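Local coordinates for protein STING-associated CdnE c-di-GMP synthase (Flavobacteriaceae, PDB 6WT8) that probably makes the second messenger c-di-GMP from GTP, as a CD-NTase enzyme of a bacterial CBASS anti-phage system that signals to a STING receptor, at residues Ile281-Tyr286 and Lys323-Cys328; Val198-Tyr203 and Ile219-Lys224. One frame throughout, in Å; residues are numbered along the deposited sequence.

The two contacts belong to different parts of one CD-NTase chain. Contact 2 (Val198-Tyr203 with Ile219-Lys224) is strand pairing in the mixed sheet, in which strand 218-221 pairs antiparallel with one edge of strand 192-204; contact 1 (Ile281-Tyr286 with Lys323-Cys328) lies later in the chain, among helices, where a loop packs on helix 278-287. They follow in series, contact 2 being complete before contact 1 begins. Their centres are 23 Å apart and their nearest atoms about 8 Å, with no direct touch. The mixed sheet is consistent with the nucleotidyltransferase core of this family.

Contact 1: residues Ile281-Tyr286 and Lys323-Cys328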
loop_
_atom_site.group_PDB
_atom_site.type_symbol
_atom_site.label_atom_id
_atom_site.label_comp_id
_atom_site.label_asym_id
_atom_site.label_seq_id
_atom_site.Cartn_x
_atom_site.Cartn_y
_atom_site.Cartn_z
ATOM N N ILE A 281 -7.195 5.856 0.720
ATOM C CA ILE A 281 -7.452 5.516 2.122
ATOM C C ILE A 281 -6.158 5.561 2.915
ATOM O O ILE A 281 -6.111 6.116 4.032
ATOM C CB ILE A 281 -8.116 4.121 2.216
ATOM C CG1 ILE A 281 -9.551 4.277 1.755
ATOM C CG2 ILE A 281 -8.117 3.639 3.684
ATOM C CD1 ILE A 281 -10.307 2.951 1.617
ATOM N N ASN A 282 -5.080 5.029 2.330
ATOM C CA ASN A 282 -3.780 5.083 3.009
ATOM C C ASN A 282 -3.430 6.526 3.322
ATOM O O ASN A 282 -2.985 6.845 4.425
ATOM C CB ASN A 282 -2.672 4.510 2.128
ATOM C CG ASN A 282 -2.748 3.009 1.920
ATOM O OD1 ASN A 282 -3.413 2.294 2.655
ATOM N ND2 ASN A 282 -2.046 2.525 0.865
ATOM N N ALA A 283 -3.552 7.403 2.311
ATOM C CA ALA A 283 -3.162 8.809 2.469
ATOM C C ALA A 283 -4.030 9.539 3.497
ATOM O O ALA A 283 -3.520 10.332 4.298
ATOM C CB ALA A 283 -3.248 9.525 1.102
ATOM N N ILE A 284 -5.338 9.272 3.503
ATOM C CA ILE A 284 -6.218 9.953 4.464
ATOM C C ILE A 284 -5.806 9.548 5.877
ATOM O O ILE A 284 -5.731 10.382 6.810
ATOM C CB ILE A 284 -7.685 9.595 4.175
ATOM C CG1 ILE A 284 -8.097 10.273 2.858
ATOM C CG2 ILE A 284 -8.589 9.959 5.394
ATOM C CD1 ILE A 284 -9.462 9.718 2.275
ATOM N N CYS A 285 -5.584 8.240 6.086
ATOM C CA CYS A 285 -5.232 7.798 7.450
ATOM C C CYS A 285 -3.851 8.274 7.858
ATOM O O CYS A 285 -3.646 8.676 9.012
ATOM C CB CYS A 285 -5.344 6.288 7.565
ATOM S SG CYS A 285 -7.047 5.680 7.402
ATOM N N TYR A 286 -2.905 8.245 6.925
ATOM C CA TYR A 286 -1.532 8.638 7.195
ATOM C C TYR A 286 -1.463 10.114 7.547
ATOM O O TYR A 286 -0.535 10.555 8.248
ATOM C CB TYR A 286 -0.699 8.307 5.936
ATOM C CG TYR A 286 0.774 8.593 6.040
ATOM C CD1 TYR A 286 1.631 7.682 6.566
ATOM C CD2 TYR A 286 1.281 9.795 5.578
ATOM C CE1 TYR A 286 2.992 7.965 6.635
ATOM C CE2 TYR A 286 2.650 10.092 5.644
ATOM C CZ TYR A 286 3.487 9.154 6.196
ATOM O OH TYR A 286 4.836 9.412 6.277
ATOM N N LYS A 323 -1.624 15.249 0.895
ATOM C CA LYS A 323 -0.798 14.558 -0.098
ATOM C C LYS A 323 -0.950 13.050 0.024
ATOM O O LYS A 323 -1.380 12.505 1.030
ATOM C CB LYS A 323 0.685 14.906 0.106
ATOM C CG LYS A 323 0.961 16.400 -0.124
ATOM C CD LYS A 323 2.446 16.683 -0.058
ATOM C CE LYS A 323 2.674 18.170 -0.316
ATOM N NZ LYS A 323 4.156 18.460 -0.255
ATOM N N SER A 324 -0.576 12.372 -1.061
ATOM C CA SER A 324 -0.406 10.924 -1.022
ATOM C C SER A 324 0.729 10.556 -0.081
ATOM O O SER A 324 1.578 11.400 0.236
ATOM C CB SER A 324 -0.118 10.427 -2.435
ATOM O OG SER A 324 0.984 11.131 -2.999
ATOM N N VAL A 325 0.770 9.276 0.332
ATOM C CA VAL A 325 1.826 8.871 1.276
ATOM C C VAL A 325 3.186 9.123 0.666
ATOM O O VAL A 325 4.115 9.546 1.368
ATOM C CB VAL A 325 1.662 7.404 1.687
ATOM C CG1 VAL A 325 2.899 6.897 2.539
ATOM C CG2 VAL A 325 0.354 7.246 2.428
ATOM N N ASP A 326 3.338 8.888 -0.639
ATOM C CA ASP A 326 4.653 9.082 -1.270
ATOM C C ASP A 326 4.968 10.556 -1.540
ATOM O O ASP A 326 6.057 10.877 -2.032
ATOM C CB ASP A 326 4.777 8.232 -2.553
ATOM C CG ASP A 326 3.798 8.655 -3.646
ATOM O OD1 ASP A 326 3.253 9.783 -3.590
ATOM O OD2 ASP A 326 3.575 7.849 -4.594
ATOM N N GLY A 327 4.043 11.459 -1.231
ATOM C CA GLY A 327 4.314 12.895 -1.336
ATOM C C GLY A 327 4.233 13.461 -2.724
ATOM O O GLY A 327 4.517 14.653 -2.911
ATOM N N CYS A 328 3.823 12.676 -3.702
ATOM C CA CYS A 328 3.909 13.120 -5.097
ATOM C C CYS A 328 2.596 13.638 -5.699
ATOM O O CYS A 328 2.623 14.206 -6.809
ATOM C CB CYS A 328 4.441 11.981 -5.964
ATOM S SG CYS A 328 6.172 11.540 -5.592
HETATM O O HOH W 1 -0.996 11.436 3.467
#
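Val325 meets Tyr286 with both of its methyls, and the two side chains cross at about a right angle. On the tyrosine, CB lies 3.8 Å from Val325 CG2, and CG is almost as near the same methyl. Farther out, the ring itself receives Val325 CG1: this methyl stands 4.2 Å from the ring centroid and only 6° off the normal, a CH-pi contact over the face. The ring is brought there by a CG anti to the backbone N (chi1 -178°). Lys245 also makes a cation-pi contact with Tyr286, and its NZ bonds to Tyr286 O.

Val325 CG2 also reaches the helix backbone, 3.8 Å from Ala283 CA, and touches Asn282 CB. One turn before Tyr286, Ala283 lets the loop come close: its CB is 3.5 Å from Lys323 O and also meets Ser324 CA. Polar linkage is indirect, through a water that donates to both Ala283 O and Lys323 O.

The loop has internal bracing. Asp326 OD1 accepts from Ser324 OG at 2.7 Å and from Cys328 N at 3.0 Å, the donors arriving from opposite faces of the carboxylate plane. The Cys328 bond makes an Asx turn that overlaps the end of the type I beta turn from Ser324 to Gly327. Thus a turn-rich connection between helices 316-320 and 336-360 packs against helix 278-287.

Contact 2: residues Val198-Tyr203 and Ile219-Lys224; sequences VTATYY and IQIYNK
Val198 and Ile221 make a close apolar contact, CG1 of the valine lying 3.6 Å from CG1 of the isoleucine and also touching its CG2 and CD1. Ala200 CB continues this face toward Ile219, whose CB is 3.9 Å away. Under these side chains the backbones pair antiparallel. Thr201 and Gln220 form the hydrogen-bonded pair: Gln220 N gives to Thr201 O at 2.9 Å, and Thr201 N returns a bond to Gln220 O. Ala200 with Ile221 and Tyr202 with Ile219 are the non-hydrogen-bonded pairs on either side of it. A further bond, Tyr222 N to Thr199 O, is 2.7 Å long and nearly straight (167° at the hydrogen), with the donor in the carbonyl plane.

The contact is looser elsewhere. Thr201 and Gln220 point the same way side by side, yet Thr201 CG2 and Gln220 CB are 4.2 Å apart. With CG anti to the carbonyl carbon (chi1 -68°), the extended glutamine chain brings OE1 to 3.5 Å from Tyr203 CD1, the amide and ring planes 82° apart; its NE2 bonds to Asn230 O. Tyr203 and Gln220 are partly exposed, but so is Ile221, and the contrast rests on the distances. At the other end a water accepts from Thr199 N and lies 3.0 Å from Tyr222 O, where it can donate.

Strand 192-204 is also bonded through its backbone to strand 106-112, which lines its other edge. Ile219 packs on Val108 and Ile110 of that strand, whereas Thr199 and Tyr222 lie against helix 154-172; Thr201 OG1 bonds to Gln154 at that helix's start, and Gln220 touches Glu116 of strand 114-117.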
loop_
_atom_site.group_PDB
_atom_site.type_symbol
_atom_site.label_atom_id
_atom_site.label_comp_id
_atom_site.label_asym_id
_atom_site.label_seq_id
_atom_site.Cartn_x
_atom_site.Cartn_y
_atom_site.Cartn_z
ATOM N N VAL A 198 6.568 -8.248 -12.076
ATOM C CA VAL A 198 6.683 -6.933 -12.704
ATOM C C VAL A 198 8.141 -6.722 -13.075
ATOM O O VAL A 198 9.027 -7.026 -12.274
ATOM C CB VAL A 198 6.194 -5.883 -11.689
ATOM C CG1 VAL A 198 6.253 -4.495 -12.251
ATOM C CG2 VAL A 198 4.746 -6.251 -11.292
ATOM N N THR A 199 8.380 -6.196 -14.284
ATOM C CA THR A 199 9.716 -5.888 -14.784
ATOM C C THR A 199 9.817 -4.376 -14.944
ATOM O O THR A 199 8.943 -3.763 -15.569
ATOM C CB THR A 199 9.970 -6.603 -16.098
ATOM O OG1 THR A 199 9.721 -8.010 -15.925
ATOM C CG2 THR A 199 11.375 -6.354 -16.641
ATOM N N ALA A 200 10.870 -3.791 -14.384
ATOM C CA ALA A 200 10.983 -2.345 -14.319
ATOM C C ALA A 200 12.438 -1.926 -14.352
ATOM O O ALA A 200 13.348 -2.744 -14.220
ATOM C CB ALA A 200 10.343 -1.851 -13.023
ATOM N N THR A 201 12.662 -0.630 -14.535
ATOM C CA THR A 201 13.972 -0.061 -14.246
ATOM C C THR A 201 13.839 0.957 -13.114
ATOM O O THR A 201 12.734 1.364 -12.753
ATOM C CB THR A 201 14.545 0.572 -15.523
ATOM O OG1 THR A 201 15.918 0.947 -15.295
ATOM C CG2 THR A 201 13.748 1.794 -15.931
ATOM N N TYR A 202 14.963 1.355 -12.528
ATOM C CA TYR A 202 14.897 2.364 -11.467
ATOM C C TYR A 202 14.757 3.767 -12.030
ATOM O O TYR A 202 15.214 4.095 -13.119
ATOM C CB TYR A 202 16.171 2.360 -10.613
ATOM C CG TYR A 202 16.318 1.216 -9.683
ATOM C CD1 TYR A 202 15.419 1.034 -8.664
ATOM C CD2 TYR A 202 17.381 0.304 -9.861
ATOM C CE1 TYR A 202 15.554 -0.022 -7.739
ATOM C CE2 TYR A 202 17.526 -0.763 -8.974
ATOM C CZ TYR A 202 16.626 -0.911 -7.927
ATOM O OH TYR A 202 16.731 -1.957 -6.994
ATOM N N TYR A 203 14.206 4.633 -11.178
ATOM C CA TYR A 203 14.240 6.070 -11.394
ATOM C C TYR A 203 14.742 6.724 -10.124
ATOM O O TYR A 203 14.161 6.524 -9.036
ATOM C CB TYR A 203 12.852 6.605 -11.758
ATOM C CG TYR A 203 12.845 8.110 -11.941
ATOM C CD1 TYR A 203 13.158 8.655 -13.162
ATOM C CD2 TYR A 203 12.515 8.947 -10.884
ATOM C CE1 TYR A 203 13.157 10.043 -13.362
ATOM C CE2 TYR A 203 12.530 10.340 -11.049
ATOM C CZ TYR A 203 12.829 10.867 -12.299
ATOM O OH TYR A 203 12.834 12.249 -12.508
ATOM N N ILE A 219 10.408 3.209 -9.464
ATOM C CA ILE A 219 10.484 2.286 -10.595
ATOM C C ILE A 219 9.657 2.811 -11.748
ATOM O O ILE A 219 8.650 3.506 -11.590
ATOM C CB ILE A 219 10.039 0.858 -10.225
ATOM C CG1 ILE A 219 8.580 0.818 -9.698
ATOM C CG2 ILE A 219 11.028 0.244 -9.190
ATOM C CD1 ILE A 219 8.091 -0.607 -9.447
ATOM N N GLN A 220 10.084 2.423 -12.953
ATOM C CA GLN A 220 9.332 2.660 -14.192
ATOM C C GLN A 220 9.113 1.294 -14.806
ATOM O O GLN A 220 10.060 0.646 -15.268
ATOM C CB GLN A 220 10.080 3.614 -15.146
ATOM C CG GLN A 220 10.150 5.031 -14.586
ATOM C CD GLN A 220 10.622 6.048 -15.582
ATOM O OE1 GLN A 220 11.773 6.492 -15.510
ATOM N NE2 GLN A 220 9.755 6.435 -16.546
ATOM N N ILE A 221 7.870 0.854 -14.767
ATOM C CA ILE A 221 7.504 -0.506 -15.169
ATOM C C ILE A 221 7.481 -0.634 -16.686
ATOM O O ILE A 221 6.898 0.199 -17.395
ATOM C CB ILE A 221 6.137 -0.845 -14.569
ATOM C CG1 ILE A 221 6.326 -0.948 -13.050
ATOM C CG2 ILE A 221 5.602 -2.191 -15.058
ATOM C CD1 ILE A 221 4.985 -1.037 -12.257
ATOM N N TYR A 222 8.049 -1.738 -17.195
ATOM C CA TYR A 222 8.051 -2.021 -18.628
ATOM C C TYR A 222 6.720 -2.593 -19.117
ATOM O O TYR A 222 6.213 -3.562 -18.557
ATOM C CB TYR A 222 9.168 -3.018 -18.933
ATOM C CG TYR A 222 9.261 -3.348 -20.426
ATOM C CD1 TYR A 222 9.641 -2.390 -21.331
ATOM C CD2 TYR A 222 8.934 -4.602 -20.889
ATOM C CE1 TYR A 222 9.733 -2.668 -22.706
ATOM C CE2 TYR A 222 9.032 -4.900 -22.255
ATOM C CZ TYR A 222 9.398 -3.910 -23.149
ATOM O OH TYR A 222 9.500 -4.209 -24.507
ATOM N N ASN A 223 6.162 -1.991 -20.155
ATOM C CA ASN A 223 4.944 -2.451 -20.797
ATOM C C ASN A 223 5.304 -3.230 -22.054
ATOM O O ASN A 223 5.899 -2.681 -22.980
ATOM C CB ASN A 223 4.075 -1.250 -21.165
ATOM C CG ASN A 223 2.744 -1.671 -21.814
ATOM O OD1 ASN A 223 2.724 -2.444 -22.753
ATOM N ND2 ASN A 223 1.634 -1.168 -21.263
ATOM N N LYS A 224 4.969 -4.521 -22.084
ATOM C CA LYS A 224 5.411 -5.393 -23.186
ATOM C C LYS A 224 4.731 -5.053 -24.506
ATOM O O LYS A 224 5.341 -5.196 -25.562
ATOM C CB LYS A 224 5.093 -6.843 -22.813
ATOM C CG LYS A 224 5.354 -7.854 -23.895
ATOM C CD LYS A 224 4.901 -9.226 -23.471
ATOM C CE LYS A 224 5.232 -10.285 -24.533
ATOM N NZ LYS A 224 4.426 -11.487 -24.175
HETATM O O HOH W 2 6.401 -5.524 -16.332
#